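Local coordinates for hemin ABC transporter, periplasmic hemin-binding protein HutB (Vibrio cholerae, PDB 5KHL) that probably binds hemin in the periplasm and delivers it to an ABC transporter for uptake across the inner membrane, at residues V26-L31 against L254-L259; G109-I114 against N133-I138; V152-L157 against T190-L195; Q204-L209 against A233-Q238; S211-E216 against A244-A249. One frame throughout, in Å; residues are numbered along the deposited sequence.

Interaction 1 of 5, residues V26-L31 against L254-L259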
# COMPACT_ATOMS: atom_id res chain seq x y z
N VAL A 26 -1.54 -0.06 9.27
CA VAL A 26 -1.55 -0.35 10.70
C VAL A 26 -2.36 -1.62 11.00
O VAL A 26 -1.88 -2.53 11.69
CB VAL A 26 -2.14 0.82 11.52
CG1 VAL A 26 -2.02 0.53 13.00
CG2 VAL A 26 -1.43 2.13 11.18
N THR A 27 -3.57 -1.67 10.45
CA THR A 27 -4.48 -2.77 10.71
C THR A 27 -3.90 -4.14 10.36
O THR A 27 -4.06 -5.08 11.12
CB THR A 27 -5.79 -2.57 9.93
OG1 THR A 27 -6.40 -1.35 10.35
CG2 THR A 27 -6.76 -3.72 10.17
N GLU A 28 -3.24 -4.25 9.21
CA GLU A 28 -2.74 -5.56 8.77
C GLU A 28 -1.70 -6.07 9.77
O GLU A 28 -1.74 -7.23 10.16
CB GLU A 28 -2.17 -5.52 7.32
CG GLU A 28 -1.04 -4.54 7.07
CD GLU A 28 -0.18 -4.86 5.84
OE1 GLU A 28 -0.68 -5.41 4.83
OE2 GLU A 28 1.03 -4.55 5.89
N LEU A 29 -0.79 -5.20 10.20
CA LEU A 29 0.23 -5.62 11.14
C LEU A 29 -0.40 -6.00 12.49
O LEU A 29 -0.08 -7.06 13.04
CB LEU A 29 1.29 -4.52 11.29
CG LEU A 29 2.08 -4.25 9.99
CD1 LEU A 29 3.17 -3.22 10.19
CD2 LEU A 29 2.67 -5.53 9.42
N ILE A 30 -1.33 -5.18 12.98
CA ILE A 30 -2.06 -5.47 14.22
C ILE A 30 -2.71 -6.86 14.18
O ILE A 30 -2.63 -7.64 15.14
CB ILE A 30 -3.15 -4.38 14.52
CG1 ILE A 30 -2.48 -3.02 14.72
CG2 ILE A 30 -3.98 -4.75 15.75
CD1 ILE A 30 -3.40 -1.93 15.23
N LEU A 31 -3.33 -7.18 13.05
CA LEU A 31 -3.87 -8.51 12.82
C LEU A 31 -2.74 -9.56 12.73
O LEU A 31 -2.83 -10.61 13.35
CB LEU A 31 -4.73 -8.53 11.55
CG LEU A 31 -6.23 -8.22 11.61
CD1 LEU A 31 -6.54 -7.00 12.46
CD2 LEU A 31 -6.81 -8.03 10.21
N LEU A 254 4.47 0.15 2.12
CA LEU A 254 4.84 -1.24 1.76
C LEU A 254 4.53 -2.21 2.89
O LEU A 254 5.08 -2.12 3.97
CB LEU A 254 6.31 -1.40 1.37
CG LEU A 254 6.68 -2.80 0.80
CD1 LEU A 254 6.38 -2.94 -0.70
CD2 LEU A 254 8.14 -3.20 1.08
N GLY A 255 3.65 -3.16 2.62
CA GLY A 255 3.16 -4.04 3.67
C GLY A 255 3.08 -5.50 3.28
O GLY A 255 3.68 -5.93 2.29
N LEU A 256 2.32 -6.26 4.07
CA LEU A 256 2.21 -7.70 3.87
C LEU A 256 1.45 -8.03 2.60
O LEU A 256 1.84 -8.94 1.84
CB LEU A 256 1.53 -8.35 5.07
CG LEU A 256 2.16 -8.01 6.43
CD1 LEU A 256 1.50 -8.82 7.53
CD2 LEU A 256 3.68 -8.25 6.42
N LYS A 257 0.38 -7.29 2.36
CA LYS A 257 -0.38 -7.36 1.11
C LYS A 257 0.49 -7.01 -0.11
O LYS A 257 0.38 -7.64 -1.16
CB LYS A 257 -1.60 -6.44 1.17
CG LYS A 257 -2.64 -6.69 0.09
CD LYS A 257 -3.30 -8.06 0.23
CE LYS A 257 -3.66 -8.66 -1.13
NZ LYS A 257 -4.64 -7.83 -1.88
N SER A 258 1.35 -6.00 0.04
CA SER A 258 2.28 -5.61 -1.01
C SER A 258 3.13 -6.79 -1.44
O SER A 258 3.23 -7.10 -2.62
CB SER A 258 3.18 -4.47 -0.56
OG SER A 258 2.50 -3.58 0.30
N LEU A 259 3.73 -7.44 -0.46
CA LEU A 259 4.55 -8.62 -0.70
C LEU A 259 3.77 -9.77 -1.37
O LEU A 259 4.30 -10.44 -2.26
CB LEU A 259 5.15 -9.10 0.63
CG LEU A 259 6.06 -8.12 1.39
CD1 LEU A 259 6.96 -8.88 2.33
CD2 LEU A 259 6.91 -7.29 0.42
O HOH W 1 0.06 -3.66 2.15
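E28 on helix 24-32 and L256 in the first turn of helix 256-269 face each other with their CA atoms 7.3 Å apart, and G255 sits at the N-cap of the second helix. The E28 side chain starts with CG between the backbone N and the carbonyl carbon (chi1 58°) and then runs extended, which presents both carboxylate oxygens to that first turn. OE2 accepts from L256 N at 2.8 Å, while OE1 accepts from K257 N in a longer but almost straight bond of 3.3 Å. Both donors come in on the syn sides, somewhat out of the carboxylate plane. A water donates to E28 OE1 and to S258 OG; that hydroxyl oxygen also receives G255 N at 2.6 Å, tying the turn back on itself. Beside this polar grip, L29 CD2 lies against L256 CG at 3.9 Å. L29 also packs on R113 and I114 of helix 107-120, and L256 reaches V134 of helix 125-143. The two bonds to E28 join the N-terminal lobe to the last helix of the chain, and the N-H groups of the helix start probably stabilise the carboxylate as an anion.

Interaction 2 of 5, residues G109-I114 against N133-I138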
# COMPACT_ATOMS: atom_id res chain seq x y z
N GLY A 109 11.02 0.28 5.92
CA GLY A 109 9.88 0.97 6.48
C GLY A 109 8.93 -0.05 7.07
O GLY A 109 8.45 0.13 8.19
N LEU A 110 8.68 -1.13 6.34
CA LEU A 110 7.85 -2.23 6.82
C LEU A 110 8.41 -2.88 8.09
O LEU A 110 7.67 -3.11 9.04
CB LEU A 110 7.68 -3.28 5.72
CG LEU A 110 6.97 -4.59 6.08
CD1 LEU A 110 5.64 -4.31 6.81
CD2 LEU A 110 6.71 -5.43 4.83
N LEU A 111 9.71 -3.15 8.10
CA LEU A 111 10.32 -3.78 9.27
C LEU A 111 10.23 -2.86 10.48
O LEU A 111 9.98 -3.31 11.59
CB LEU A 111 11.79 -4.15 8.99
CG LEU A 111 12.10 -5.15 7.88
CD1 LEU A 111 13.60 -5.21 7.64
CD2 LEU A 111 11.57 -6.53 8.19
N THR A 112 10.43 -1.56 10.26
CA THR A 112 10.28 -0.55 11.31
C THR A 112 8.82 -0.45 11.81
O THR A 112 8.56 -0.33 13.02
CB THR A 112 10.74 0.85 10.79
OG1 THR A 112 12.11 0.78 10.37
CG2 THR A 112 10.60 1.91 11.85
N ARG A 113 7.88 -0.48 10.87
CA ARG A 113 6.46 -0.44 11.19
C ARG A 113 6.07 -1.62 12.08
O ARG A 113 5.32 -1.46 13.05
CB ARG A 113 5.63 -0.43 9.90
CG ARG A 113 4.24 0.22 10.04
CD ARG A 113 3.79 0.90 8.73
NE ARG A 113 3.81 -0.04 7.63
CZ ARG A 113 4.60 0.03 6.58
NH1 ARG A 113 5.45 1.04 6.43
NH2 ARG A 113 4.53 -0.91 5.67
N ILE A 114 6.60 -2.80 11.77
CA ILE A 114 6.32 -4.00 12.56
C ILE A 114 6.83 -3.80 13.98
O ILE A 114 6.14 -4.16 14.94
CB ILE A 114 6.97 -5.27 11.93
CG1 ILE A 114 6.32 -5.59 10.58
CG2 ILE A 114 6.81 -6.49 12.85
CD1 ILE A 114 6.96 -6.76 9.87
N ASN A 133 9.47 -13.72 8.41
CA ASN A 133 8.71 -14.13 7.24
C ASN A 133 8.80 -13.05 6.18
O ASN A 133 8.98 -13.35 4.99
CB ASN A 133 7.25 -14.40 7.57
CG ASN A 133 6.47 -14.91 6.35
OD1 ASN A 133 5.36 -14.45 6.06
ND2 ASN A 133 7.06 -15.86 5.63
N VAL A 134 8.72 -11.80 6.62
CA VAL A 134 8.78 -10.68 5.70
C VAL A 134 10.07 -10.69 4.89
O VAL A 134 10.04 -10.50 3.66
CB VAL A 134 8.66 -9.33 6.43
CG1 VAL A 134 9.23 -8.21 5.58
CG2 VAL A 134 7.20 -9.05 6.78
N GLN A 135 11.18 -10.95 5.57
CA GLN A 135 12.47 -11.00 4.89
C GLN A 135 12.58 -12.23 3.99
O GLN A 135 13.00 -12.11 2.84
CB GLN A 135 13.63 -10.97 5.90
CG GLN A 135 14.82 -10.18 5.38
CD GLN A 135 14.57 -8.68 5.34
OE1 GLN A 135 14.37 -8.05 6.38
NE2 GLN A 135 14.58 -8.09 4.15
N GLN A 136 12.18 -13.40 4.49
CA GLN A 136 12.07 -14.60 3.65
C GLN A 136 11.30 -14.37 2.35
O GLN A 136 11.78 -14.75 1.28
CB GLN A 136 11.40 -15.75 4.40
CG GLN A 136 12.13 -16.26 5.62
CD GLN A 136 11.49 -17.52 6.17
OE1 GLN A 136 11.73 -17.91 7.32
NE2 GLN A 136 10.67 -18.17 5.35
N GLN A 137 10.09 -13.77 2.42
CA GLN A 137 9.33 -13.51 1.19
C GLN A 137 10.11 -12.62 0.25
O GLN A 137 10.05 -12.80 -0.96
CB GLN A 137 8.00 -12.84 1.48
CG GLN A 137 7.00 -13.67 2.22
CD GLN A 137 5.79 -12.84 2.59
OE1 GLN A 137 5.01 -12.43 1.73
NE2 GLN A 137 5.63 -12.58 3.88
N ILE A 138 10.82 -11.65 0.83
CA ILE A 138 11.54 -10.66 0.05
C ILE A 138 12.71 -11.33 -0.63
O ILE A 138 12.98 -11.09 -1.80
CB ILE A 138 12.00 -9.48 0.92
CG1 ILE A 138 10.77 -8.69 1.39
CG2 ILE A 138 13.00 -8.62 0.16
CD1 ILE A 138 11.02 -7.28 1.89
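V134 splits its two methyls among three side chains of the facing helix: with CG1 anti to the backbone N (chi1 159°) and CG2 beside it, the fork opens toward L110, L111 and I114. L110 likewise carries CG anti to its own N (173°), which aims CD2 straight across, so that L110 and V134 meet tip to tip, CD2 to CG1 at 3.8 Å. I114, one turn further along, also meets V134 tip to tip, though on the other branch and with CG1 anti to its carbonyl carbon, its CD1 stopping 3.9 Å from V134 CG2. L111 behaves differently. Its side chain slides past V134 in the opposite direction, CD2 lying 3.9 Å from V134 CG1, and then runs crosswise to Q135. The Q135 chain is bent at chi2, bringing OE1 within 3.2 Å of L111 CD1, a close approach of a polar atom to a methyl at the more open side of the interface.

The helix segments run antiparallel, at 165° between their N-to-C directions, and their axes approach to 11.2 Å. At that spacing L110, I114 and V134 meet by their ends, and every apolar contact made across the gap passes through V134. On the inner side, L29 of helix 24-32 touches L110, and L259 of helix 256-269 lies on Q137 and I138. Helices 107-120 and 125-143 follow one another through a short connection, giving an antiparallel helical hairpin; its second, longer helix joins the two lobes, as in relatives of this class of periplasmic binding protein, where it is thought to be fairly rigid.

Interaction 3 of 5, residues V152-L157 against T190-L195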
# COMPACT_ATOMS: atom_id res chain seq x y z
N VAL A 152 8.32 -2.86 -16.31
CA VAL A 152 6.98 -2.79 -15.73
C VAL A 152 6.68 -1.37 -15.27
O VAL A 152 7.48 -0.77 -14.54
CB VAL A 152 6.81 -3.76 -14.52
CG1 VAL A 152 5.48 -3.49 -13.76
CG2 VAL A 152 6.88 -5.21 -14.98
N LEU A 153 5.54 -0.83 -15.69
CA LEU A 153 5.10 0.46 -15.18
C LEU A 153 3.82 0.31 -14.40
O LEU A 153 2.97 -0.53 -14.72
CB LEU A 153 4.86 1.47 -16.31
CG LEU A 153 6.02 2.07 -17.09
CD1 LEU A 153 5.45 2.80 -18.31
CD2 LEU A 153 6.86 3.01 -16.23
N PHE A 154 3.68 1.14 -13.38
CA PHE A 154 2.40 1.29 -12.72
C PHE A 154 1.74 2.59 -13.15
O PHE A 154 2.32 3.66 -13.01
CB PHE A 154 2.56 1.25 -11.20
CG PHE A 154 1.26 1.44 -10.47
CD1 PHE A 154 0.49 0.35 -10.13
CD2 PHE A 154 0.80 2.70 -10.16
CE1 PHE A 154 -0.70 0.53 -9.46
CE2 PHE A 154 -0.39 2.89 -9.50
CZ PHE A 154 -1.14 1.80 -9.15
N LEU A 155 0.52 2.49 -13.67
CA LEU A 155 -0.24 3.66 -14.11
C LEU A 155 -1.39 3.97 -13.16
O LEU A 155 -2.19 3.10 -12.80
CB LEU A 155 -0.79 3.46 -15.53
CG LEU A 155 0.22 3.30 -16.67
CD1 LEU A 155 -0.53 3.12 -17.96
CD2 LEU A 155 1.19 4.47 -16.75
N LEU A 156 -1.44 5.23 -12.75
CA LEU A 156 -2.49 5.70 -11.88
C LEU A 156 -3.46 6.42 -12.79
O LEU A 156 -3.17 7.53 -13.24
CB LEU A 156 -1.93 6.63 -10.81
CG LEU A 156 -2.75 6.81 -9.53
CD1 LEU A 156 -2.84 5.51 -8.76
CD2 LEU A 156 -2.11 7.89 -8.67
N LEU A 157 -4.58 5.77 -13.09
CA LEU A 157 -5.55 6.30 -14.04
C LEU A 157 -6.79 6.81 -13.31
O LEU A 157 -7.24 6.19 -12.36
CB LEU A 157 -5.94 5.22 -15.07
CG LEU A 157 -4.78 4.52 -15.80
CD1 LEU A 157 -5.23 3.32 -16.61
CD2 LEU A 157 -4.04 5.49 -16.69
N THR A 190 9.88 11.20 -9.89
CA THR A 190 9.84 11.03 -8.45
C THR A 190 8.41 11.18 -8.00
O THR A 190 7.70 12.09 -8.42
CB THR A 190 10.77 12.03 -7.75
OG1 THR A 190 12.11 11.86 -8.27
CG2 THR A 190 10.77 11.79 -6.26
N SER A 191 7.97 10.24 -7.17
CA SER A 191 6.59 10.17 -6.73
C SER A 191 5.66 9.96 -7.94
O SER A 191 6.08 9.44 -8.98
CB SER A 191 6.20 11.43 -5.95
OG SER A 191 4.93 11.31 -5.35
N TYR A 192 4.40 10.35 -7.80
CA TYR A 192 3.41 10.20 -8.86
C TYR A 192 3.29 11.45 -9.74
O TYR A 192 2.94 12.52 -9.28
CB TYR A 192 2.06 9.88 -8.26
CG TYR A 192 2.01 8.58 -7.51
CD1 TYR A 192 2.27 8.53 -6.15
CD2 TYR A 192 1.69 7.39 -8.16
CE1 TYR A 192 2.21 7.35 -5.45
CE2 TYR A 192 1.63 6.19 -7.47
CZ TYR A 192 1.89 6.19 -6.12
OH TYR A 192 1.84 5.02 -5.41
N LYS A 193 3.59 11.30 -11.02
CA LYS A 193 3.53 12.43 -11.94
C LYS A 193 2.81 12.01 -13.22
O LYS A 193 2.74 10.83 -13.54
CB LYS A 193 4.94 12.93 -12.26
CG LYS A 193 5.78 13.26 -11.02
CD LYS A 193 5.36 14.57 -10.39
CE LYS A 193 5.95 14.71 -8.99
NZ LYS A 193 7.42 14.48 -8.97
N PRO A 194 2.23 12.99 -13.94
CA PRO A 194 1.71 12.73 -15.28
C PRO A 194 2.78 12.11 -16.17
O PRO A 194 3.94 12.57 -16.16
CB PRO A 194 1.32 14.11 -15.77
CG PRO A 194 0.89 14.79 -14.54
CD PRO A 194 1.82 14.31 -13.45
N LEU A 195 2.42 11.07 -16.90
CA LEU A 195 3.36 10.40 -17.79
C LEU A 195 3.09 10.79 -19.22
O LEU A 195 2.06 10.41 -19.79
CB LEU A 195 3.28 8.87 -17.63
CG LEU A 195 4.20 8.04 -18.53
CD1 LEU A 195 5.66 8.39 -18.29
CD2 LEU A 195 3.97 6.55 -18.34
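L195 sets one methyl against two leucines of strand 152-156: its CD2 is 3.8 Å from L155 CD2 and 4.0 Å from L153 CD1. It meets L153 tip to tip but crosses L155 at about a right angle. This reach follows from L195 carrying CG anti to the backbone N (chi1 179°), which sends the branched end toward the strand. On the other face of strand 152-156, L156 and Y192 also cross nearly at right angles, with L156 CD2 3.9 Å from Y192 CD2. F154 comes to the Y192 ring at its edge, close to the ring plane, the two CE2 atoms being 4.4 Å apart.

The segments are not neighbours in the sheet. In this mixed sheet of the C-terminal lobe, strand 164-166 runs between 152-156 and 192-194, antiparallel to both, so the contact is made by side chains reaching past the middle strand on each of its faces. Measured from CA to CA, 153 to 156 and 192 to 195 run 109° apart, so the two segments are strongly turned against each other.

Further out, A166 lies against Y192, V165 against L195 and N164 against L156. M200 and M203 of helix 197-203 close over L195 and the leucines L155 and L153. The strand itself is held in place by backbone hydrogen bonds from L153 and L155 to strand 207-210 on its other side, and from F154 to A166.

Interaction 4 of 5, residues Q204-L209 against A233-Q238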
# COMPACT_ATOMS: atom_id res chain seq x y z
N GLN A 204 8.69 1.61 -23.20
CA GLN A 204 8.36 0.29 -23.72
C GLN A 204 8.03 -0.79 -22.67
O GLN A 204 8.59 -1.88 -22.72
CB GLN A 204 9.51 -0.19 -24.60
CG GLN A 204 9.59 0.53 -25.94
CD GLN A 204 8.41 0.20 -26.83
OE1 GLN A 204 8.33 -0.88 -27.41
NE2 GLN A 204 7.47 1.13 -26.93
N PRO A 205 7.11 -0.49 -21.74
CA PRO A 205 6.81 -1.48 -20.70
C PRO A 205 6.36 -2.83 -21.28
O PRO A 205 5.65 -2.87 -22.29
CB PRO A 205 5.66 -0.83 -19.92
CG PRO A 205 5.00 0.07 -20.91
CD PRO A 205 6.13 0.62 -21.74
N ASP A 206 6.79 -3.92 -20.65
CA ASP A 206 6.33 -5.26 -20.99
C ASP A 206 5.02 -5.55 -20.27
O ASP A 206 4.17 -6.32 -20.75
CB ASP A 206 7.39 -6.29 -20.62
CG ASP A 206 8.71 -6.04 -21.31
OD1 ASP A 206 8.76 -6.15 -22.55
OD2 ASP A 206 9.71 -5.74 -20.62
N MET A 207 4.86 -4.92 -19.12
CA MET A 207 3.65 -5.09 -18.35
C MET A 207 3.23 -3.78 -17.72
O MET A 207 4.05 -3.03 -17.18
CB MET A 207 3.86 -6.15 -17.26
CG MET A 207 2.65 -6.35 -16.36
SD MET A 207 2.97 -7.43 -14.95
CE MET A 207 2.69 -9.04 -15.69
N VAL A 208 1.94 -3.51 -17.78
CA VAL A 208 1.45 -2.35 -17.07
C VAL A 208 0.57 -2.80 -15.90
O VAL A 208 -0.28 -3.68 -16.05
CB VAL A 208 0.70 -1.41 -18.03
CG1 VAL A 208 -0.05 -0.32 -17.27
CG2 VAL A 208 1.68 -0.82 -19.03
N LEU A 209 0.82 -2.23 -14.72
CA LEU A 209 -0.03 -2.45 -13.55
C LEU A 209 -0.99 -1.26 -13.37
O LEU A 209 -0.59 -0.12 -13.62
CB LEU A 209 0.81 -2.66 -12.30
CG LEU A 209 1.88 -3.75 -12.33
CD1 LEU A 209 2.66 -3.81 -11.00
CD2 LEU A 209 1.27 -5.11 -12.68
N ALA A 233 1.60 0.78 -28.81
CA ALA A 233 2.98 0.82 -29.30
C ALA A 233 3.99 0.36 -28.24
O ALA A 233 5.18 0.68 -28.33
CB ALA A 233 3.32 2.21 -29.80
N THR A 234 3.51 -0.36 -27.23
CA THR A 234 4.37 -1.00 -26.24
C THR A 234 4.07 -2.49 -26.25
O THR A 234 2.98 -2.88 -26.65
CB THR A 234 4.15 -0.45 -24.83
OG1 THR A 234 2.82 -0.74 -24.41
CG2 THR A 234 4.35 1.05 -24.82
N PRO A 235 5.03 -3.33 -25.84
CA PRO A 235 4.79 -4.77 -25.70
C PRO A 235 3.59 -5.07 -24.82
O PRO A 235 2.74 -5.90 -25.19
CB PRO A 235 6.07 -5.29 -25.06
CG PRO A 235 7.11 -4.37 -25.58
CD PRO A 235 6.46 -3.01 -25.64
N ALA A 236 3.52 -4.41 -23.67
CA ALA A 236 2.39 -4.58 -22.76
C ALA A 236 1.07 -4.35 -23.50
O ALA A 236 0.15 -5.16 -23.40
CB ALA A 236 2.53 -3.64 -21.58
N GLY A 237 0.99 -3.27 -24.26
CA GLY A 237 -0.24 -2.98 -24.97
C GLY A 237 -0.54 -3.98 -26.07
O GLY A 237 -1.67 -4.45 -26.19
N GLN A 238 0.46 -4.30 -26.89
CA GLN A 238 0.23 -5.17 -28.04
C GLN A 238 0.04 -6.63 -27.59
O GLN A 238 -0.42 -7.48 -28.36
CB GLN A 238 1.38 -5.03 -29.07
CG GLN A 238 2.78 -5.36 -28.55
CD GLN A 238 3.90 -4.74 -29.38
OE1 GLN A 238 3.72 -3.69 -30.03
NE2 GLN A 238 5.07 -5.37 -29.36
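Q204 NE2 donates to A233 O at 2.7 Å, nearly straight at 174°, meeting a lone pair in the carbonyl plane while the oxygen stays in the plane of the Q204 amide. The bend of the Q204 chain at chi2 (-67°) folds the amide back for this, and NE2 also bonds I201 O, so the same nitrogen ties the end of helix 197-203 to the facing turn. The second link is through the backbone: A236 N donates to P205 O at 3.0 Å. Within the turn, T234 is the N-cap of helix 235-238; its OG1 accepts from G237 N at 3.1 Å and has a further bond to L231 O.

Packing spreads from these bonds. P235 wedges in with CD 3.3 Å from Q204 OE1, crossing that side chain at about a right angle, and its CB lies 3.8 Å from D206 OD1. The other D206 oxygen, OD2, is engaged by K151 N. T234 CG2 rests on P205 CD at 3.6 Å. A236 CB then fits against the start of the strand, 3.9 Å from V208 CG2. V208 is in turn bonded through its backbone to N241 and to V243 of the parallel strand 242-244.

Together these pieces form part of the beta-alpha-beta crossover from strand 207-210 to its parallel neighbour 242-244, at the end of the sheet where strand 207-210 begins, in the C-terminal alpha/beta lobe.

Interaction 5 of 5, residues S211-E216 against A244-A249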
# COMPACT_ATOMS: atom_id res chain seq x y z
N SER A 211 -3.87 1.23 -11.30
CA SER A 211 -4.34 1.90 -10.07
C SER A 211 -5.38 1.18 -9.23
O SER A 211 -6.44 1.74 -8.91
CB SER A 211 -4.89 3.29 -10.46
OG SER A 211 -5.07 3.41 -11.86
N GLY A 212 -5.06 -0.04 -8.84
CA GLY A 212 -6.01 -0.86 -8.13
C GLY A 212 -6.63 -1.84 -9.10
O GLY A 212 -6.73 -1.56 -10.29
N ARG A 213 -7.04 -2.99 -8.59
CA ARG A 213 -7.94 -3.87 -9.31
C ARG A 213 -9.26 -3.11 -9.50
O ARG A 213 -10.06 -3.40 -10.39
CB ARG A 213 -8.16 -5.19 -8.55
CG ARG A 213 -7.96 -5.07 -7.04
CD ARG A 213 -8.56 -6.23 -6.27
NE ARG A 213 -9.84 -6.03 -5.55
CZ ARG A 213 -10.67 -4.98 -5.58
NH1 ARG A 213 -11.78 -5.01 -4.86
NH2 ARG A 213 -10.43 -3.90 -6.32
N SER A 214 -9.42 -2.10 -8.65
CA SER A 214 -10.62 -1.29 -8.55
C SER A 214 -10.72 -0.22 -9.63
O SER A 214 -11.83 0.25 -9.91
CB SER A 214 -10.69 -0.65 -7.16
OG SER A 214 -10.93 0.74 -7.23
N LEU A 215 -9.60 0.17 -10.24
CA LEU A 215 -9.64 1.17 -11.32
C LEU A 215 -10.19 0.59 -12.62
O LEU A 215 -9.75 0.93 -13.72
CB LEU A 215 -8.25 1.78 -11.57
CG LEU A 215 -8.31 3.31 -11.69
CD1 LEU A 215 -9.51 3.81 -12.53
CD2 LEU A 215 -8.31 3.98 -10.31
N GLU A 216 -11.15 -0.30 -12.47
CA GLU A 216 -11.92 -0.83 -13.58
C GLU A 216 -13.20 -1.45 -13.01
O GLU A 216 -13.12 -2.56 -12.47
CB GLU A 216 -11.11 -1.87 -14.36
CG GLU A 216 -10.04 -2.53 -13.53
CD GLU A 216 -9.43 -3.70 -14.22
OE1 GLU A 216 -8.21 -3.90 -14.07
OE2 GLU A 216 -10.18 -4.43 -14.92
N ALA A 244 -3.96 -6.28 -12.86
CA ALA A 244 -4.54 -5.58 -11.72
C ALA A 244 -3.77 -5.86 -10.45
O ALA A 244 -3.43 -7.01 -10.16
CB ALA A 244 -6.01 -5.97 -11.55
N ILE A 245 -3.49 -4.81 -9.70
CA ILE A 245 -2.84 -4.96 -8.41
C ILE A 245 -3.75 -4.34 -7.33
O ILE A 245 -4.27 -3.25 -7.51
CB ILE A 245 -1.41 -4.32 -8.41
CG1 ILE A 245 -0.68 -4.58 -7.10
CG2 ILE A 245 -1.45 -2.81 -8.72
CD1 ILE A 245 0.78 -4.14 -7.11
N ASP A 246 -3.94 -5.05 -6.23
CA ASP A 246 -4.85 -4.61 -5.18
C ASP A 246 -4.40 -3.29 -4.58
O ASP A 246 -3.28 -3.18 -4.10
CB ASP A 246 -4.95 -5.68 -4.10
CG ASP A 246 -6.17 -5.50 -3.19
OD1 ASP A 246 -7.14 -6.28 -3.34
OD2 ASP A 246 -6.16 -4.57 -2.35
N GLY A 247 -5.29 -2.31 -4.58
CA GLY A 247 -4.97 -0.97 -4.12
C GLY A 247 -4.58 -0.85 -2.65
O GLY A 247 -3.91 0.11 -2.26
N HIS A 248 -5.00 -1.82 -1.85
CA HIS A 248 -4.66 -1.85 -0.43
C HIS A 248 -3.19 -2.15 -0.18
O HIS A 248 -2.67 -1.87 0.91
CB HIS A 248 -5.54 -2.87 0.29
CG HIS A 248 -6.98 -2.47 0.37
ND1 HIS A 248 -7.91 -2.86 -0.57
CD2 HIS A 248 -7.63 -1.66 1.24
CE1 HIS A 248 -9.09 -2.33 -0.26
NE2 HIS A 248 -8.94 -1.60 0.83
N ALA A 249 -2.54 -2.72 -1.19
CA ALA A 249 -1.12 -3.07 -1.11
C ALA A 249 -0.26 -1.87 -1.44
O ALA A 249 0.96 -1.96 -1.44
CB ALA A 249 -0.79 -4.23 -2.06
O HOH W 2 -7.86 -2.15 -6.00
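R213 and D246 run alongside each other in the same direction, with guanidinium and carboxylate planes turned 63° against each other. D246 OD1 is 3.5 Å from R213 NE but well out of the guanidinium plane, so the salt bridge works by charge alone, with no N-H aimed at the oxygen. S214 CB sits in plane at an edge of the guanidinium. The other carboxylate oxygen, D246 OD2, belongs to its own turn: H248 ND1 donates to its syn lone pair at 3.0 Å, exactly in the imidazole plane, and H248 N donates on the anti side, also at 3.0 Å. The latter closes an Asx turn leading into the 3-10 segment 247-249. With CG anti to the D246 backbone N (chi1 -163°), the carboxylate reaches both H248 donors, and this double grip probably fixes its rotation.

These are the loops that follow strands 207-210 and 242-244, neighbouring parallel strands of the C-terminal lobe. In alpha/beta lobes of binding proteins the C-terminal ends of such strands commonly line the ligand cleft, and H248 reaches E47 of the N-terminal lobe.

Between the loops the backbones come close. G212 CA makes a CA-H...O contact with I245 O at 3.0 Å, in a positive-phi conformation (99°) suited to glycine. A water accepts from G247 N at 2.9 Å. At the strand end, R213 CB rests on A244 CB at 3.8 Å, and E216 OE1 approaches the same methyl. Helix 256-269 supplies E261, which bonds D246 N, and R264, which bonds A244 O.

How the interactions relate
Interactions 1 and 2 share a helical neighbourhood, where L29 and L256 pack against the hairpin of interaction 2; the first adds a carboxylate to that apolar layer, the second relies on methyls. Interactions 3 and 4 belong to one sheet, bonded to each other through L153, L155 and L209, but differ in place: interaction 3 is mostly buried and apolar, whereas interaction 4 lies at the periphery, about 23 Å from the chain's centre, and turns to backbone and amide bonds. Interaction 5, charged and partly exposed at the opposite strand ends, meets interaction 3 through S211 and interaction 1 where S258 OG bonds A249 O. Interaction 1 encloses all the others along the chain.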